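Local coordinates for putative phosphomannomutase (Thermus thermophilus, PDB 1TUO), which probably works as a magnesium-dependent sugar-phosphate mutase of the phosphohexose mutase family, shifting a phosphoryl group between positions on a sugar, at residues L271-L276 with K364-Q369; T240-A245 with E357-T362. All coordinates share one frame; numbering follows the deposited sequence.

How the contacts relate
The centres of the two contacts lie about 10 Å apart, on the same side of the chain's centre. Their segments alternate along the chain: 240-245, 271-276, 357-362, then 364-369. Contact 1 joins helices 267-280 and 366-377 within the third alpha/beta/alpha domain, whereas contact 2 sets the loop leading into strand 244-248, and the start of that strand, in the second such domain, against helix 348-362 of the third. Helices 348-362 and 366-377 follow one another directly, which brings the contacts together: Gln369 NE2 lies 3.1 Å from Ser358 OG, a probable hydrogen bond, and Asp365 packs on Pro241. The helix pair thus links packing inside domain III to its boundary with domain II.

Contact 1: L271-L276 with K364-Q369; sequences LTTLAL and KDLAEQ
Thr273 and Gln369 meet almost at a right angle, the methyl of the threonine set against the side of the glutamine chain. Thr273 CG2 lies 3.4 Å from Gln369 OE1 and 3.7 Å from Gln369 CB, so both the root of the glutamine and its amide oxygen border the methyl. The threonine torsion accounts for this: CG2 stands anti to the backbone N (chi1 -66°, measured to OG1), while OG1 turns back along its own helix to bond Gln269 O. Leu366 adds a looser apolar touch, its CD2 being 4.3 Å from Thr273 CG2.

These residues join helix 267-280 to the first turn of helix 366-377, two of the helices in the third alpha/beta/alpha domain of the phosphohexomutase fold. The helices come close at this point, with Thr273 CA and Gln369 CA 6.3 Å apart, and the interface extends beyond the two segments where Thr273 rests on Phe370 and Leu276 on Val373.

The amide of Gln369 is held at both ends. NE2 donates to Lys364 O over 3.1 Å, bent to 148° at the hydrogen and tilted 30° from the carbonyl plane, with a second, probable bond to Ser358 OG of helix 348-362. OE1 accepts from a water at 2.7 Å, and the same water donates to Thr273 O at 2.9 Å. This water is the polar bridge across the contact, and its bond to OE1 agrees with the amide orientation indicated by the NE2 bond to Lys364 O. At the start of helix 366-377, Asp365 is the N-cap: its OD1 accepts from Glu368 N at 2.8 Å.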
loop_
_atom_site.group_PDB
_atom_site.type_symbol
_atom_site.label_atom_id
_atom_site.label_comp_id
_atom_site.label_asym_id
_atom_site.label_seq_id
_atom_site.Cartn_x
_atom_site.Cartn_y
_atom_site.Cartn_z
ATOM N N LEU A 271 -6.680 -7.146 -6.677
ATOM C CA LEU A 271 -5.558 -7.250 -7.599
ATOM C C LEU A 271 -5.901 -7.978 -8.893
ATOM O O LEU A 271 -5.596 -7.491 -9.982
ATOM C CB LEU A 271 -4.375 -7.949 -6.923
ATOM C CG LEU A 271 -3.136 -8.127 -7.798
ATOM C CD1 LEU A 271 -2.594 -6.769 -8.249
ATOM C CD2 LEU A 271 -2.081 -8.892 -7.000
ATOM N N THR A 272 -6.534 -9.142 -8.782
ATOM C CA THR A 272 -6.884 -9.898 -9.981
ATOM C C THR A 272 -7.967 -9.215 -10.812
ATOM O O THR A 272 -7.925 -9.254 -12.045
ATOM C CB THR A 272 -7.331 -11.341 -9.632
ATOM O OG1 THR A 272 -8.443 -11.306 -8.730
ATOM C CG2 THR A 272 -6.183 -12.097 -8.992
ATOM N N THR A 273 -8.934 -8.591 -10.145
ATOM C CA THR A 273 -10.006 -7.894 -10.851
ATOM C C THR A 273 -9.402 -6.741 -11.656
ATOM O O THR A 273 -9.752 -6.537 -12.815
ATOM C CB THR A 273 -11.062 -7.329 -9.869
ATOM O OG1 THR A 273 -11.735 -8.414 -9.209
ATOM C CG2 THR A 273 -12.093 -6.489 -10.614
ATOM N N LEU A 274 -8.481 -6.000 -11.045
ATOM C CA LEU A 274 -7.848 -4.880 -11.739
ATOM C C LEU A 274 -6.865 -5.367 -12.798
ATOM O O LEU A 274 -6.679 -4.718 -13.826
ATOM C CB LEU A 274 -7.144 -3.948 -10.739
ATOM C CG LEU A 274 -8.093 -3.102 -9.879
ATOM C CD1 LEU A 274 -7.277 -2.158 -8.996
ATOM C CD2 LEU A 274 -9.048 -2.298 -10.770
ATOM N N ALA A 275 -6.236 -6.515 -12.566
ATOM C CA ALA A 275 -5.305 -7.037 -13.559
ATOM C C ALA A 275 -6.104 -7.392 -14.810
ATOM O O ALA A 275 -5.687 -7.100 -15.929
ATOM C CB ALA A 275 -4.584 -8.278 -13.031
ATOM N N LEU A 276 -7.263 -8.010 -14.610
ATOM C CA LEU A 276 -8.111 -8.405 -15.730
ATOM C C LEU A 276 -8.605 -7.182 -16.488
ATOM O O LEU A 276 -8.545 -7.137 -17.711
ATOM C CB LEU A 276 -9.318 -9.204 -15.235
ATOM C CG LEU A 276 -10.328 -9.630 -16.306
ATOM C CD1 LEU A 276 -9.646 -10.531 -17.326
ATOM C CD2 LEU A 276 -11.483 -10.371 -15.645
ATOM N N LYS A 364 -20.371 -3.925 -14.514
ATOM C CA LYS A 364 -20.518 -5.020 -13.564
ATOM C C LYS A 364 -19.926 -4.588 -12.230
ATOM O O LYS A 364 -18.854 -3.977 -12.197
ATOM C CB LYS A 364 -19.785 -6.268 -14.076
ATOM C CG LYS A 364 -20.286 -6.751 -15.433
ATOM C CD LYS A 364 -19.450 -7.882 -16.009
ATOM C CE LYS A 364 -19.669 -9.192 -15.275
ATOM N NZ LYS A 364 -19.123 -10.338 -16.063
ATOM N N ASP A 365 -20.621 -4.875 -11.134
ATOM C CA ASP A 365 -20.084 -4.496 -9.836
ATOM C C ASP A 365 -18.855 -5.359 -9.578
ATOM O O ASP A 365 -18.587 -6.304 -10.318
ATOM C CB ASP A 365 -21.126 -4.643 -8.715
ATOM C CG ASP A 365 -21.558 -6.076 -8.478
ATOM O OD1 ASP A 365 -20.692 -6.952 -8.340
ATOM O OD2 ASP A 365 -22.782 -6.319 -8.407
ATOM N N LEU A 366 -18.096 -5.033 -8.541
ATOM C CA LEU A 366 -16.875 -5.775 -8.252
ATOM C C LEU A 366 -17.050 -7.274 -8.034
ATOM O O LEU A 366 -16.215 -8.072 -8.469
ATOM C CB LEU A 366 -16.167 -5.139 -7.052
ATOM C CG LEU A 366 -15.662 -3.721 -7.345
ATOM C CD1 LEU A 366 -15.162 -3.082 -6.058
ATOM C CD2 LEU A 366 -14.553 -3.767 -8.399
ATOM N N ALA A 367 -18.129 -7.652 -7.361
ATOM C CA ALA A 367 -18.399 -9.057 -7.092
ATOM C C ALA A 367 -18.575 -9.797 -8.409
ATOM O O ALA A 367 -18.063 -10.903 -8.584
ATOM C CB ALA A 367 -19.653 -9.195 -6.225
ATOM N N GLU A 368 -19.286 -9.177 -9.345
ATOM C CA GLU A 368 -19.505 -9.803 -10.643
ATOM C C GLU A 368 -18.222 -9.840 -11.467
ATOM O O GLU A 368 -17.989 -10.789 -12.217
ATOM C CB GLU A 368 -20.614 -9.077 -11.410
ATOM C CG GLU A 368 -21.983 -9.226 -10.758
ATOM C CD GLU A 368 -22.352 -10.685 -10.509
ATOM O OE1 GLU A 368 -22.474 -11.453 -11.490
ATOM O OE2 GLU A 368 -22.515 -11.067 -9.328
ATOM N N GLN A 369 -17.385 -8.818 -11.328
ATOM C CA GLN A 369 -16.133 -8.816 -12.070
ATOM C C GLN A 369 -15.247 -9.946 -11.567
ATOM O O GLN A 369 -14.585 -10.623 -12.350
ATOM C CB GLN A 369 -15.396 -7.480 -11.917
ATOM C CG GLN A 369 -16.036 -6.322 -12.666
ATOM C CD GLN A 369 -15.195 -5.056 -12.592
ATOM O OE1 GLN A 369 -14.043 -5.047 -13.012
ATOM N NE2 GLN A 369 -15.770 -3.986 -12.050
HETATM O O HOH W 1 -12.343 -6.819 -14.126
#

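Contact 2: T240-A245 with E357-T362; sequences TPPSFA and ESVAAT
Val359 gives up the most surface here, and its two methyls divide the work. CG1, anti to the backbone N (chi1 174°), meets Pro242 CB at 3.6 Å; CG2, anti to the carbonyl carbon, reaches Phe244 CE2 at 4.1 Å. The valine therefore sits astride the corner where the loop enters strand 244-248, one branch for each of its two partners.

Pro242 follows a cis peptide bond after Pro241, and its CB points at the helix. Between the two segments, the CA atoms of Pro242 and Val359 come closest, 7.2 Å apart. Phe244 is placed by a less common rotamer, CG lying between the backbone N and the carbonyl carbon (chi1 67°), and the ring runs past Val359 in the opposite sense to the valine side chain, the methyl meeting it obliquely. Pro242 O lies in the plane of this ring at its edge, 3.3 Å from Phe244 CD2, so the loop borders the ring as well as the valine.

Strand 244-248 is the central one of the five-stranded mixed sheet of domain II, where Phe244 pairs with Tyr181 of the neighbouring parallel strand. Helix 348-362 belongs to domain III, so the contact is part of the interdomain boundary; Leu366 touches both Phe244 and Val359 and extends the apolar patch, as does Phe176 against Val359. In the helix's last turn, Thr362 OG1 donates to Ser358 O at 2.7 Å and Thr362 N reaches the same oxygen at 2.9 Å, from opposite faces of its carbonyl plane.

The closest approaches between the two segments are carbon to carbon, so their direct attachment rests mainly on shape fit and buried apolar surface, without the directional demands of polar bonding.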
loop_
_atom_site.group_PDB
_atom_site.type_symbol
_atom_site.label_atom_id
_atom_site.label_comp_id
_atom_site.label_asym_id
_atom_site.label_seq_id
_atom_site.Cartn_x
_atom_site.Cartn_y
_atom_site.Cartn_z
ATOM N N THR A 240 -26.942 -1.444 -2.252
ATOM C CA THR A 240 -27.141 -2.258 -3.442
ATOM C C THR A 240 -26.163 -1.857 -4.539
ATOM O O THR A 240 -25.753 -0.698 -4.626
ATOM C CB THR A 240 -28.573 -2.105 -3.987
ATOM O OG1 THR A 240 -28.811 -0.733 -4.321
ATOM C CG2 THR A 240 -29.591 -2.553 -2.944
ATOM N N PRO A 241 -25.774 -2.821 -5.389
ATOM C CA PRO A 241 -24.842 -2.598 -6.497
ATOM C C PRO A 241 -25.327 -1.466 -7.399
ATOM O O PRO A 241 -26.529 -1.223 -7.510
ATOM C CB PRO A 241 -24.838 -3.944 -7.215
ATOM C CG PRO A 241 -25.072 -4.916 -6.101
ATOM C CD PRO A 241 -26.166 -4.239 -5.315
ATOM N N PRO A 242 -24.400 -0.776 -8.079
ATOM C CA PRO A 242 -22.953 -1.003 -8.046
ATOM C C PRO A 242 -22.215 -0.197 -6.977
ATOM O O PRO A 242 -21.004 -0.013 -7.063
ATOM C CB PRO A 242 -22.527 -0.605 -9.447
ATOM C CG PRO A 242 -23.396 0.594 -9.689
ATOM C CD PRO A 242 -24.755 0.147 -9.174
ATOM N N SER A 243 -22.939 0.294 -5.981
ATOM C CA SER A 243 -22.313 1.073 -4.918
ATOM C C SER A 243 -21.375 0.204 -4.093
ATOM O O SER A 243 -21.608 -0.993 -3.925
ATOM C CB SER A 243 -23.378 1.682 -4.007
ATOM O OG SER A 243 -24.173 2.614 -4.720
ATOM N N PHE A 244 -20.306 0.811 -3.586
ATOM C CA PHE A 244 -19.359 0.078 -2.768
ATOM C C PHE A 244 -18.498 1.031 -1.963
ATOM O O PHE A 244 -18.523 2.244 -2.168
ATOM C CB PHE A 244 -18.482 -0.841 -3.633
ATOM C CG PHE A 244 -17.539 -0.118 -4.556
ATOM C CD1 PHE A 244 -16.188 0.012 -4.235
ATOM C CD2 PHE A 244 -17.988 0.397 -5.768
ATOM C CE1 PHE A 244 -15.299 0.638 -5.107
ATOM C CE2 PHE A 244 -17.109 1.026 -6.645
ATOM C CZ PHE A 244 -15.761 1.147 -6.318
ATOM N N ALA A 245 -17.743 0.475 -1.032
ATOM C CA ALA A 245 -16.888 1.301 -0.203
ATOM C C ALA A 245 -15.427 0.955 -0.383
ATOM O O ALA A 245 -15.083 -0.205 -0.580
ATOM C CB ALA A 245 -17.268 1.131 1.263
ATOM N N GLU A 357 -13.501 3.054 -11.867
ATOM C CA GLU A 357 -13.519 3.051 -13.329
ATOM C C GLU A 357 -13.976 1.693 -13.868
ATOM O O GLU A 357 -14.838 1.628 -14.749
ATOM C CB GLU A 357 -12.130 3.366 -13.895
ATOM C CG GLU A 357 -12.117 3.537 -15.424
ATOM C CD GLU A 357 -10.720 3.701 -15.996
ATOM O OE1 GLU A 357 -10.018 4.652 -15.596
ATOM O OE2 GLU A 357 -10.323 2.881 -16.852
ATOM N N SER A 358 -13.400 0.614 -13.337
ATOM C CA SER A 358 -13.742 -0.739 -13.786
ATOM C C SER A 358 -15.237 -1.027 -13.691
ATOM O O SER A 358 -15.827 -1.605 -14.607
ATOM C CB SER A 358 -12.980 -1.800 -12.970
ATOM O OG SER A 358 -13.495 -1.912 -11.653
ATOM N N VAL A 359 -15.850 -0.630 -12.586
ATOM C CA VAL A 359 -17.274 -0.873 -12.404
ATOM C C VAL A 359 -18.091 -0.105 -13.438
ATOM O O VAL A 359 -19.018 -0.650 -14.039
ATOM C CB VAL A 359 -17.722 -0.483 -10.984
ATOM C CG1 VAL A 359 -19.235 -0.608 -10.857
ATOM C CG2 VAL A 359 -17.032 -1.395 -9.964
ATOM N N ALA A 360 -17.732 1.153 -13.664
ATOM C CA ALA A 360 -18.451 1.980 -14.629
ATOM C C ALA A 360 -18.268 1.493 -16.066
ATOM O O ALA A 360 -19.240 1.359 -16.816
ATOM C CB ALA A 360 -18.000 3.427 -14.506
ATOM N N ALA A 361 -17.024 1.213 -16.441
ATOM C CA ALA A 361 -16.713 0.759 -17.793
ATOM C C ALA A 361 -17.283 -0.619 -18.131
ATOM O O ALA A 361 -17.840 -0.814 -19.214
ATOM C CB ALA A 361 -15.204 0.764 -18.005
ATOM N N THR A 362 -17.147 -1.573 -17.217
ATOM C CA THR A 362 -17.651 -2.919 -17.468
ATOM C C THR A 362 -19.160 -3.025 -17.283
ATOM O O THR A 362 -19.819 -3.822 -17.951
ATOM C CB THR A 362 -16.993 -3.967 -16.538
ATOM O OG1 THR A 362 -17.366 -3.706 -15.178
ATOM C CG2 THR A 362 -15.479 -3.930 -16.675
#